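Local structure of acylphosphatase (Coxiella burnetii, 3TRG) at residues T41-N46 / E53-G58. The protein catalyses the hydrolysis of acyl phosphates to a carboxylate and phosphate. Sequence-based numbering, arbitrary orientation.
Sequences TGWVKN and ELVACG
Trp43 leans across to Val55 and Glu53 on one face of an antiparallel beta hairpin. Its CG sits between backbone N and carbonyl carbon (chi1 56°), which swings the indole over the partner strand. Val55 CB lies over the five-membered ring in a CH-pi contact, 4.0 Å from its centroid. Val55 CG2 reaches Trp43 CZ2 at 3.5 Å. The Glu53 carboxylate meets the edge of the six-membered ring, near its plane, with CD 3.5 Å from Trp43 CH2 and the planes 76° apart. This is the tight part.

Three hydrogen-bonded pairs, Thr41-Cys57, Trp43-Val55 and Lys45-Glu53, join the backbones through six bonds. A side chain at Gly42 would hit Val55 O, 3.3 Å from Gly42 CA, and the preceding carbonyl.

At both ends the backbones stay hydrogen-bonded, but polar side chains meet partly through water. Lys45 NZ stays 4.6 Å from Glu53 OE1. A water donates to Glu53 OE1 at 2.7 Å and weakly accepts from Lys45 NZ, while Glu53 OE2 is hydrogen-bonded to His15 NE2. At the other end, another water bonds Thr41 OG1.

On the opposite face, Val44 and Leu54 pack together, and Val44 touches Val31 of helix 27-37. Asn46, predicted to be catalytic, ends strand 41-46 beside Arg28, likewise predicted. Cys57 is disulfide-bonded to Cys13. The hairpin lies inside the acylphosphatase sheet, with strand 52-57 next to 11-19 and strand 41-46 next to 95-97.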
ATOM      1  N   THR A  41      -2.774   3.445   7.246  1.00  7.51           N
ATOM      2  CA  THR A  41      -3.235   4.698   6.660  1.00  8.83           C
ATOM      3  C   THR A  41      -2.333   5.075   5.486  1.00 10.38           C
ATOM      4  O   THR A  41      -1.293   4.455   5.271  1.00  9.05           O
ATOM      5  CB  THR A  41      -3.229   5.829   7.694  1.00 10.63           C
ATOM      6  OG1 THR A  41      -1.897   6.008   8.193  1.00 10.39           O
ATOM      7  CG2 THR A  41      -4.160   5.493   8.853  1.00 12.20           C
ATOM      8  N   GLY A  42      -2.737   6.080   4.720  1.00  7.38           N
ATOM      9  CA  GLY A  42      -1.978   6.463   3.546  1.00  7.51           C
ATOM     10  C   GLY A  42      -2.863   6.642   2.329  1.00  7.62           C
ATOM     11  O   GLY A  42      -4.001   7.102   2.442  1.00  7.97           O
ATOM     12  N   TRP A  43      -2.340   6.291   1.160  1.00  8.79           N
ATOM     13  CA  TRP A  43      -3.074   6.511  -0.084  1.00  7.35           C
ATOM     14  C   TRP A  43      -2.601   5.594  -1.206  1.00  8.64           C
ATOM     15  O   TRP A  43      -1.504   5.028  -1.148  1.00  7.61           O
ATOM     16  CB  TRP A  43      -2.960   7.979  -0.525  1.00  7.13           C
ATOM     17  CG  TRP A  43      -1.542   8.470  -0.685  1.00  7.37           C
ATOM     18  CD1 TRP A  43      -0.802   9.158   0.238  1.00  8.58           C
ATOM     19  CD2 TRP A  43      -0.698   8.311  -1.837  1.00  6.32           C
ATOM     20  NE1 TRP A  43       0.448   9.437  -0.272  1.00  8.46           N
ATOM     21  CE2 TRP A  43       0.536   8.929  -1.540  1.00  8.90           C
ATOM     22  CE3 TRP A  43      -0.869   7.712  -3.087  1.00  6.91           C
ATOM     23  CZ2 TRP A  43       1.595   8.960  -2.451  1.00  9.10           C
ATOM     24  CZ3 TRP A  43       0.183   7.746  -3.992  1.00  8.68           C
ATOM     25  CH2 TRP A  43       1.399   8.365  -3.668  1.00 10.21           C
ATOM     26  N   VAL A  44      -3.436   5.451  -2.228  1.00  7.33           N
ATOM     27  CA  VAL A  44      -3.089   4.626  -3.378  1.00  8.06           C
ATOM     28  C   VAL A  44      -3.649   5.231  -4.655  1.00 10.73           C
ATOM     29  O   VAL A  44      -4.753   5.773  -4.667  1.00  9.03           O
ATOM     30  CB  VAL A  44      -3.618   3.180  -3.218  1.00  6.39           C
ATOM     31  CG1 VAL A  44      -5.144   3.163  -3.083  1.00  8.41           C
ATOM     32  CG2 VAL A  44      -3.171   2.313  -4.391  1.00  9.43           C
ATOM     33  N   LYS A  45      -2.881   5.145  -5.731  1.00  9.98           N
ATOM     34  CA  LYS A  45      -3.385   5.571  -7.023  1.00 11.27           C
ATOM     35  C   LYS A  45      -2.901   4.640  -8.121  1.00  8.60           C
ATOM     36  O   LYS A  45      -1.973   3.851  -7.922  1.00  7.44           O
ATOM     37  CB  LYS A  45      -2.980   7.014  -7.317  1.00 15.57           C
ATOM     38  CG  LYS A  45      -1.497   7.193  -7.548  1.00 11.91           C
ATOM     39  CD  LYS A  45      -1.088   8.671  -7.564  1.00 18.40           C
ATOM     40  CE  LYS A  45      -1.338   9.318  -8.910  1.00 22.63           C
ATOM     41  NZ  LYS A  45      -0.488  10.530  -9.091  1.00 24.31           N
ATOM     42  N   ASN A  46      -3.561   4.723  -9.269  1.00  8.27           N
ATOM     43  CA  ASN A  46      -3.115   4.049 -10.473  1.00  9.27           C
ATOM     44  C   ASN A  46      -2.452   5.099 -11.326  1.00 11.09           C
ATOM     45  O   ASN A  46      -3.112   6.035 -11.763  1.00 19.34           O
ATOM     46  CB  ASN A  46      -4.309   3.490 -11.251  1.00 15.85           C
ATOM     47  CG  ASN A  46      -4.651   2.067 -10.863  1.00 24.40           C
ATOM     48  OD1 ASN A  46      -5.459   1.838  -9.970  1.00 33.58           O
ATOM     49  ND2 ASN A  46      -4.047   1.103 -11.547  1.00 20.85           N
ATOM     50  N   GLU A  53       0.782   3.060  -7.380  1.00  5.87           N
ATOM     51  CA  GLU A  53       1.660   3.710  -6.418  1.00  8.14           C
ATOM     52  C   GLU A  53       0.919   3.898  -5.105  1.00  7.32           C
ATOM     53  O   GLU A  53      -0.250   4.273  -5.096  1.00  7.34           O
ATOM     54  CB  GLU A  53       2.149   5.066  -6.941  1.00  7.59           C
ATOM     55  CG  GLU A  53       3.107   5.763  -5.984  1.00  7.32           C
ATOM     56  CD  GLU A  53       3.385   7.208  -6.359  1.00  8.89           C
ATOM     57  OE1 GLU A  53       2.692   7.742  -7.251  1.00  8.40           O
ATOM     58  OE2 GLU A  53       4.296   7.806  -5.747  1.00  9.46           O
ATOM     59  N   LEU A  54       1.587   3.633  -3.987  1.00  6.23           N
ATOM     60  CA  LEU A  54       0.942   3.834  -2.693  1.00  9.12           C
ATOM     61  C   LEU A  54       1.923   4.237  -1.604  1.00  8.72           C
ATOM     62  O   LEU A  54       3.125   3.997  -1.708  1.00  7.35           O
ATOM     63  CB  LEU A  54       0.177   2.576  -2.248  1.00  6.61           C
ATOM     64  CG  LEU A  54       1.031   1.322  -2.035  1.00  7.66           C
ATOM     65  CD1 LEU A  54       0.669   0.671  -0.710  1.00  8.44           C
ATOM     66  CD2 LEU A  54       0.832   0.348  -3.181  1.00  8.95           C
ATOM     67  N   VAL A  55       1.387   4.882  -0.573  1.00  5.64           N
ATOM     68  CA  VAL A  55       2.080   5.068   0.689  1.00  5.67           C
ATOM     69  C   VAL A  55       1.233   4.395   1.763  1.00  6.25           C
ATOM     70  O   VAL A  55       0.007   4.555   1.796  1.00  7.92           O
ATOM     71  CB  VAL A  55       2.255   6.560   1.024  1.00  5.82           C
ATOM     72  CG1 VAL A  55       2.661   6.741   2.488  1.00  7.57           C
ATOM     73  CG2 VAL A  55       3.292   7.197   0.092  1.00  6.87           C
ATOM     74  N   ALA A  56       1.879   3.615   2.622  1.00  7.02           N
ATOM     75  CA  ALA A  56       1.175   2.929   3.697  1.00  8.12           C
ATOM     76  C   ALA A  56       1.910   3.164   5.006  1.00  7.78           C
ATOM     77  O   ALA A  56       3.132   3.013   5.069  1.00  7.62           O
ATOM     78  CB  ALA A  56       1.069   1.446   3.403  1.00  7.49           C
ATOM     79  N   CYS A  57       1.162   3.542   6.041  1.00  5.74           N
ATOM     80  CA  CYS A  57       1.725   3.839   7.351  1.00  6.54           C
ATOM     81  C   CYS A  57       0.982   3.056   8.419  1.00  8.79           C
ATOM     82  O   CYS A  57      -0.245   2.920   8.364  1.00  8.03           O
ATOM     83  CB  CYS A  57       1.589   5.329   7.673  1.00  5.76           C
ATOM     84  SG  CYS A  57       2.398   6.452   6.517  1.00  7.18           S
ATOM     85  N   GLY A  58       1.730   2.560   9.396  1.00  6.76           N
ATOM     86  CA  GLY A  58       1.145   1.878  10.532  1.00  7.74           C
ATOM     87  C   GLY A  58       2.142   0.905  11.127  1.00 10.15           C
ATOM     88  O   GLY A  58       3.352   1.056  10.951  1.00  9.00           O
TER
HETATM   89  O   HOH W   1      -1.327   5.073  10.806  0.84 14.37           O
HETATM   90  O   HOH W   2       2.868  10.069  -8.614  0.88 12.28           O